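Lipoxygenase (Cyanothece sp., PDB 5EK8) probably catalyses, as a 9R-lipoxygenase, the insertion of molecular oxygen into polyunsaturated fatty acids at a non-heme iron centre. Local coordinates at residues V483-F488 with P540-N545; G582-N587 with T612-I617. All coordinates share one frame; numbering follows the deposited sequence.

Contact 1 (V483-F488 with P540-N545); sequences VEIRRF and PITNSN
Val483 faces Asn545 with their CA atoms 5.2 Å apart, and one helical turn on the CA of Arg486 lies 5.7 Å from that of Thr542, so the irregular chain 540-545 runs past the helix in the opposite sense. Arg486 carries most of the polar contact. Its CG is anti to the backbone N (chi1 -176°) and the chain stays extended to NE, taking the guanidinium out across the loop. One face receives the carbonyl of Asn543, whose O stands 3.0 Å above the centre of the guanidinium plane, an approach that gives no hydrogen bond. At the edge, near its plane, NH1 makes a weak hydrogen bond to Asn545 OD1 at 3.1 Å, the amide being turned 43° from the guanidinium. NE forms a salt bridge with Glu490, a turn further along the helix. Apolar contacts continue along the helix: Thr542 CG2 sits 3.6 Å from Arg486 CA, the side chains of Ile485 and Ile541 cross at about a right angle with their CG2 atoms 4.2 Å apart, and Ile541 CD1 reaches Phe488 CE2 at 3.7 Å. The two isoleucines also meet Leu555 of helix 549-574. An alanine in place of Arg486 would probably deprive Glu490 of one of its arginine partners and leave Asn545 freer to turn. The chemistry is thus graded, from an apolar seam of buried side chains to a cationic group with the Asn543 carbonyl oxygen over one face and the Asn545 amide oxygen at its edge.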
# COMPACT_ATOMS: atom_id res chain seq x y z
N VAL A 483 20.90 10.45 13.94
CA VAL A 483 20.34 11.70 13.44
C VAL A 483 19.36 11.44 12.31
O VAL A 483 18.31 12.10 12.20
CB VAL A 483 21.46 12.65 12.98
CG1 VAL A 483 20.89 13.82 12.18
CG2 VAL A 483 22.26 13.15 14.17
N GLU A 484 19.69 10.47 11.47
CA GLU A 484 18.81 10.06 10.38
C GLU A 484 17.49 9.55 10.95
O GLU A 484 16.42 9.87 10.43
CB GLU A 484 19.48 8.98 9.51
CG GLU A 484 20.66 9.50 8.71
CD GLU A 484 21.06 8.56 7.57
OE1 GLU A 484 20.51 7.44 7.49
OE2 GLU A 484 21.92 8.96 6.75
N ILE A 485 17.56 8.76 12.02
CA ILE A 485 16.35 8.27 12.67
C ILE A 485 15.51 9.43 13.20
O ILE A 485 14.28 9.40 13.13
CB ILE A 485 16.66 7.31 13.83
CG1 ILE A 485 17.47 6.12 13.32
CG2 ILE A 485 15.37 6.85 14.50
CD1 ILE A 485 16.82 5.37 12.16
N ARG A 486 16.18 10.46 13.72
CA ARG A 486 15.45 11.62 14.21
C ARG A 486 14.74 12.36 13.08
O ARG A 486 13.57 12.71 13.22
CB ARG A 486 16.37 12.59 14.96
CG ARG A 486 15.62 13.76 15.57
CD ARG A 486 16.51 14.66 16.42
NE ARG A 486 15.71 15.70 17.06
CZ ARG A 486 16.16 16.52 18.01
NH1 ARG A 486 17.41 16.42 18.45
NH2 ARG A 486 15.36 17.43 18.53
N ARG A 487 15.44 12.60 11.98
CA ARG A 487 14.84 13.28 10.83
C ARG A 487 13.67 12.48 10.27
O ARG A 487 12.65 13.05 9.86
CB ARG A 487 15.88 13.54 9.75
CG ARG A 487 16.96 14.52 10.18
CD ARG A 487 16.35 15.86 10.56
NE ARG A 487 17.32 16.72 11.22
CZ ARG A 487 17.46 16.81 12.54
NH1 ARG A 487 16.68 16.09 13.34
NH2 ARG A 487 18.37 17.62 13.06
N PHE A 488 13.84 11.17 10.26
CA PHE A 488 12.81 10.20 9.87
C PHE A 488 11.55 10.39 10.73
O PHE A 488 10.44 10.60 10.22
CB PHE A 488 13.38 8.79 10.01
CG PHE A 488 12.41 7.68 9.74
CD1 PHE A 488 11.85 7.50 8.48
CD2 PHE A 488 12.09 6.77 10.74
CE1 PHE A 488 10.96 6.46 8.23
CE2 PHE A 488 11.20 5.73 10.49
CZ PHE A 488 10.64 5.57 9.24
N PRO A 540 6.14 10.26 17.78
CA PRO A 540 7.58 10.35 17.48
C PRO A 540 8.39 9.17 18.02
O PRO A 540 8.20 8.75 19.16
CB PRO A 540 7.99 11.65 18.17
CG PRO A 540 7.01 11.81 19.27
CD PRO A 540 5.72 11.29 18.74
N ILE A 541 9.30 8.66 17.19
CA ILE A 541 10.20 7.58 17.57
C ILE A 541 11.29 8.12 18.50
O ILE A 541 11.66 7.49 19.49
CB ILE A 541 10.85 6.93 16.33
CG1 ILE A 541 9.78 6.24 15.47
CG2 ILE A 541 11.95 5.95 16.73
CD1 ILE A 541 10.26 5.86 14.08
N THR A 542 11.78 9.31 18.17
CA THR A 542 12.84 9.92 18.96
C THR A 542 12.83 11.44 18.80
O THR A 542 12.29 11.98 17.83
CB THR A 542 14.21 9.36 18.56
OG1 THR A 542 15.22 9.88 19.44
CG2 THR A 542 14.54 9.74 17.13
N ASN A 543 13.42 12.13 19.76
CA ASN A 543 13.58 13.58 19.69
C ASN A 543 14.96 13.99 20.16
O ASN A 543 15.18 15.13 20.57
CB ASN A 543 12.51 14.29 20.52
CG ASN A 543 11.23 14.57 19.73
OD1 ASN A 543 10.14 14.15 20.12
ND2 ASN A 543 11.37 15.28 18.61
N SER A 544 15.90 13.05 20.11
CA SER A 544 17.28 13.30 20.51
C SER A 544 18.25 12.83 19.42
O SER A 544 17.88 12.04 18.54
CB SER A 544 17.59 12.62 21.84
OG SER A 544 16.87 11.41 21.98
N ASN A 545 19.48 13.31 19.49
CA ASN A 545 20.48 13.01 18.47
C ASN A 545 21.29 11.77 18.80
O ASN A 545 22.22 11.41 18.08
CB ASN A 545 21.41 14.21 18.28
CG ASN A 545 20.70 15.42 17.69
OD1 ASN A 545 19.78 15.27 16.87
ND2 ASN A 545 21.11 16.61 18.10

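Contact 2 (G582-N587 with T612-I617)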
# COMPACT_ATOMS: atom_id res chain seq x y z
N GLY A 582 -14.30 -12.84 -6.52
CA GLY A 582 -14.15 -13.29 -7.89
C GLY A 582 -15.45 -13.78 -8.51
O GLY A 582 -15.62 -13.74 -9.72
N GLU A 583 -16.36 -14.25 -7.66
CA GLU A 583 -17.65 -14.77 -8.13
C GLU A 583 -18.80 -13.82 -7.79
O GLU A 583 -19.13 -13.62 -6.62
CB GLU A 583 -17.91 -16.15 -7.53
CG GLU A 583 -19.27 -16.72 -7.87
CD GLU A 583 -19.53 -18.05 -7.21
OE1 GLU A 583 -19.00 -18.29 -6.10
OE2 GLU A 583 -20.27 -18.88 -7.80
N LEU A 584 -19.41 -13.27 -8.83
CA LEU A 584 -20.44 -12.24 -8.72
C LEU A 584 -21.66 -12.66 -7.91
O LEU A 584 -22.20 -11.88 -7.13
CB LEU A 584 -20.88 -11.81 -10.12
CG LEU A 584 -19.76 -11.28 -11.01
CD1 LEU A 584 -20.09 -11.48 -12.49
CD2 LEU A 584 -19.49 -9.82 -10.71
N ALA A 585 -22.09 -13.91 -8.09
CA ALA A 585 -23.27 -14.39 -7.39
C ALA A 585 -23.04 -14.43 -5.87
O ALA A 585 -23.99 -14.34 -5.08
CB ALA A 585 -23.66 -15.76 -7.90
N TYR A 586 -21.78 -14.55 -5.48
CA TYR A 586 -21.41 -14.77 -4.09
C TYR A 586 -21.06 -13.46 -3.38
O TYR A 586 -21.28 -13.32 -2.17
CB TYR A 586 -20.24 -15.74 -4.02
CG TYR A 586 -19.65 -15.93 -2.65
CD1 TYR A 586 -20.31 -16.68 -1.68
CD2 TYR A 586 -18.42 -15.37 -2.32
CE1 TYR A 586 -19.77 -16.85 -0.42
CE2 TYR A 586 -17.87 -15.55 -1.07
CZ TYR A 586 -18.54 -16.29 -0.12
OH TYR A 586 -17.99 -16.45 1.13
N ASN A 587 -20.53 -12.51 -4.13
CA ASN A 587 -20.07 -11.27 -3.54
C ASN A 587 -19.89 -10.13 -4.54
O ASN A 587 -19.65 -10.35 -5.72
CB ASN A 587 -18.76 -11.50 -2.80
CG ASN A 587 -18.69 -10.75 -1.49
OD1 ASN A 587 -19.49 -9.85 -1.25
ND2 ASN A 587 -17.75 -11.13 -0.63
N THR A 612 -18.33 -7.01 -14.85
CA THR A 612 -17.13 -7.35 -15.58
C THR A 612 -15.94 -6.58 -15.03
O THR A 612 -14.86 -7.14 -14.89
CB THR A 612 -17.27 -7.11 -17.10
OG1 THR A 612 -16.05 -7.46 -17.75
CG2 THR A 612 -17.62 -5.66 -17.41
N ASN A 613 -16.14 -5.31 -14.68
CA ASN A 613 -15.03 -4.54 -14.12
C ASN A 613 -14.61 -5.07 -12.75
O ASN A 613 -13.41 -5.10 -12.44
CB ASN A 613 -15.39 -3.06 -14.03
CG ASN A 613 -15.24 -2.36 -15.37
OD1 ASN A 613 -14.16 -1.88 -15.71
ND2 ASN A 613 -16.32 -2.32 -16.14
N GLN A 614 -15.58 -5.50 -11.95
CA GLN A 614 -15.30 -6.14 -10.66
C GLN A 614 -14.36 -7.32 -10.83
O GLN A 614 -13.24 -7.34 -10.29
CB GLN A 614 -16.60 -6.60 -9.99
CG GLN A 614 -16.39 -7.43 -8.73
CD GLN A 614 -17.69 -7.98 -8.15
OE1 GLN A 614 -18.77 -7.48 -8.47
NE2 GLN A 614 -17.59 -9.01 -7.32
N VAL A 615 -14.82 -8.31 -11.60
CA VAL A 615 -14.03 -9.53 -11.80
C VAL A 615 -12.67 -9.22 -12.43
O VAL A 615 -11.64 -9.76 -12.02
CB VAL A 615 -14.79 -10.54 -12.67
CG1 VAL A 615 -14.01 -11.85 -12.75
CG2 VAL A 615 -16.18 -10.77 -12.10
N TYR A 616 -12.68 -8.33 -13.42
CA TYR A 616 -11.46 -7.92 -14.10
C TYR A 616 -10.42 -7.38 -13.12
O TYR A 616 -9.29 -7.88 -13.07
CB TYR A 616 -11.76 -6.86 -15.16
CG TYR A 616 -10.53 -6.25 -15.79
CD1 TYR A 616 -9.77 -6.96 -16.71
CD2 TYR A 616 -10.14 -4.95 -15.48
CE1 TYR A 616 -8.65 -6.40 -17.28
CE2 TYR A 616 -9.02 -4.38 -16.05
CZ TYR A 616 -8.28 -5.11 -16.95
OH TYR A 616 -7.16 -4.56 -17.53
N ILE A 617 -10.80 -6.37 -12.35
CA ILE A 617 -9.89 -5.73 -11.42
C ILE A 617 -9.39 -6.71 -10.37
O ILE A 617 -8.19 -6.73 -10.07
CB ILE A 617 -10.54 -4.52 -10.72
CG1 ILE A 617 -10.72 -3.37 -11.72
CG2 ILE A 617 -9.67 -4.03 -9.57
CD1 ILE A 617 -9.42 -2.87 -12.30
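Gln614 leaves helix 608-623 toward the loop 582-587 and meets Leu584 and Asn587 there. CG is anti to the backbone N (chi1 173°) and the chain remains extended beyond it. CB and CG run beside the end of Leu584, each 4.4 Å from its CD2, the two side chains sliding past each other in opposite directions. At the amide the approach is closer, CD lying 3.6 Å from Leu584 CD2 and OE1 resting against the same methyl. The tip, NE2, donates to Asn587 O at 2.9 Å with an N-H...O angle of 163°. That oxygen lies almost in the amide plane of Gln614, whereas the donor stands above the carbonyl plane of Asn587, 36° out of it. NE2 also donates to Gly581 O at the end of helix 577-581, and two carbonyl acceptors at one nitrogen would fix the rotation of the amide. Next along the helix, the Val615 side chain crosses that of Leu584 at about a right angle, Val615 CG2 lying 3.7 Å from Leu584 CD2 and 3.8 Å from Gly582 O. The contact therefore pairs a small apolar patch with a buried amide-to-backbone bond. Around it, Gln225 of helix 221-227 bonds Gly582 O and Leu584 N through its side-chain amide, and Leu221 packs on Leu584. Asn587 rests on Arg347, Thr348 and Leu351, so the loop lies among helices 221-227, 337-377 and 608-623; elsewhere on helix 608-623, Thr612 meets Lys205 of helix 188-214.

Contacts 1 and 2 lie on opposite sides of the chain's centre, their own centres 46 Å apart and their nearest atoms about 29 Å apart, so neither touches the other. The helix 337-377, which supplies the iron ligands His359 and His364, relates them: contact 2 leans on it through Asn587 at Arg347, Thr348 and Leu351, and contact 1 through Phe488 at Ala373 and Cys374, on the other side of the two histidines in sequence. Contact 1 also abuts helix 549-574, the source of His570 and Asn574. Both remain away from the metal sites; the Gln614 side chain is about 13 Å from the bound sodium ion.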